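Local coordinates for protein 2-oxoglutarate carboxylase small subunit (Hydrogenobacter thermophilus, PDB 7KCT) that belongs to the biotin carboxylase family of ATP-grasp proteins and binds adenosine-5'-diphosphate, magnesium and bicarbonate, at residues V75-A78 with L79-A83. Numbering follows the deposited sequence.
Sequences VDLA and LEVGA
Leu77 lays its CD1 methyl beside CG1 of Val81, one helical turn further on, at 4.0 Å. With CG anti to the backbone N (chi1 174°), beside the carbonyl carbon, the leucine leans toward the C-terminal end of the helix, which brings CD1 to Val81. The two branched chains meet obliquely, and their apolar character suits the face packed against Tyr58 of strand 56-59, where Leu77 is buried and Val81 only partly exposed. Glu80 crosses Leu77 at about a right angle, its OE1 3.8 Å from Leu77 CD1; its extended chain runs back along the helix, passing Asp76 O with CG at 3.2 Å. OD2 of Asp76 lies 5.2 Å from OE2 of Glu80, so the like charges probably repel mildly; solvent on this more exposed flank would be expected to screen them. Beneath these side chains run ordinary helical bonds, such as Val81 N to Leu77 O at 3.0 Å. The helix closes in a Schellman motif: Gly82 takes a positive phi of 72°, a conformation easiest for a residue without a side chain, and two bonds turn back, Gly82 N to Leu79 O at 3.3 Å and Ala83 N to Ala78 O at 2.9 Å. That reversal sets CB of Ala78 4.1 Å from CB of Ala83, both resting on Leu15 of strand 13-16, where small residues let backbone and sheet come close. The turn, where Lys13 NZ hydrogen-bonds Val81 O, leads into strand 85-87 of the Rossmann-like N-terminal domain.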
loop_
_atom_site.group_PDB
_atom_site.type_symbol
_atom_site.label_atom_id
_atom_site.label_comp_id
_atom_site.label_asym_id
_atom_site.label_seq_id
_atom_site.Cartn_x
_atom_site.Cartn_y
_atom_site.Cartn_z
ATOM N N VAL A 75 10.766 -3.326 31.917
ATOM C CA VAL A 75 9.917 -4.351 32.504
ATOM C C VAL A 75 9.141 -3.802 33.688
ATOM O O VAL A 75 7.952 -4.112 33.868
ATOM C CB VAL A 75 10.767 -5.569 32.903
ATOM C CG1 VAL A 75 9.944 -6.482 33.774
ATOM C CG2 VAL A 75 11.220 -6.266 31.678
ATOM N N ASP A 76 9.794 -2.990 34.512
ATOM C CA ASP A 76 9.111 -2.317 35.606
ATOM C C ASP A 76 7.973 -1.441 35.088
ATOM O O ASP A 76 6.910 -1.370 35.711
ATOM C CB ASP A 76 10.081 -1.442 36.392
ATOM C CG ASP A 76 10.903 -2.222 37.422
ATOM O OD1 ASP A 76 10.655 -3.437 37.616
ATOM O OD2 ASP A 76 11.811 -1.606 38.033
ATOM N N LEU A 77 8.204 -0.705 34.000
ATOM C CA LEU A 77 7.133 0.159 33.474
ATOM C C LEU A 77 5.953 -0.668 33.011
ATOM O O LEU A 77 4.798 -0.306 33.248
ATOM C CB LEU A 77 7.622 1.029 32.316
ATOM C CG LEU A 77 6.628 1.895 31.546
ATOM C CD1 LEU A 77 6.132 3.016 32.448
ATOM C CD2 LEU A 77 7.334 2.440 30.297
ATOM N N ALA A 78 6.228 -1.777 32.328
ATOM C CA ALA A 78 5.170 -2.648 31.866
ATOM C C ALA A 78 4.325 -3.122 33.033
ATOM O O ALA A 78 3.092 -3.134 32.952
ATOM C CB ALA A 78 5.761 -3.858 31.128
ATOM N N LEU A 79 4.966 -3.478 34.146
ATOM C CA LEU A 79 4.200 -3.846 35.333
ATOM C C LEU A 79 3.355 -2.679 35.868
ATOM O O LEU A 79 2.190 -2.875 36.237
ATOM C CB LEU A 79 5.137 -4.374 36.417
ATOM C CG LEU A 79 5.827 -5.722 36.193
ATOM C CD1 LEU A 79 6.843 -5.966 37.340
ATOM C CD2 LEU A 79 4.780 -6.820 36.083
ATOM N N GLU A 80 3.928 -1.474 35.938
ATOM C CA GLU A 80 3.227 -0.310 36.506
ATOM C C GLU A 80 1.970 0.070 35.721
ATOM O O GLU A 80 1.001 0.586 36.299
ATOM C CB GLU A 80 4.177 0.912 36.560
ATOM C CG GLU A 80 5.390 0.748 37.518
ATOM C CD GLU A 80 6.621 1.617 37.158
ATOM O OE1 GLU A 80 6.584 2.427 36.200
ATOM O OE2 GLU A 80 7.659 1.465 37.847
ATOM N N VAL A 81 1.986 -0.071 34.394
ATOM C CA VAL A 81 0.825 0.325 33.591
ATOM C C VAL A 81 -0.088 -0.840 33.256
ATOM O O VAL A 81 -1.074 -0.656 32.540
ATOM C CB VAL A 81 1.251 1.051 32.298
ATOM C CG1 VAL A 81 2.211 2.196 32.614
ATOM C CG2 VAL A 81 1.873 0.111 31.307
ATOM N N GLY A 82 0.211 -2.030 33.742
ATOM C CA GLY A 82 -0.588 -3.196 33.431
ATOM C C GLY A 82 -0.475 -3.755 32.021
ATOM O O GLY A 82 -1.423 -4.387 31.551
ATOM N N ALA A 83 0.663 -3.553 31.334
ATOM C CA ALA A 83 0.904 -4.244 30.075
ATOM C C ALA A 83 1.166 -5.718 30.358
ATOM O O ALA A 83 1.982 -6.054 31.214
ATOM C CB ALA A 83 2.098 -3.635 29.312
#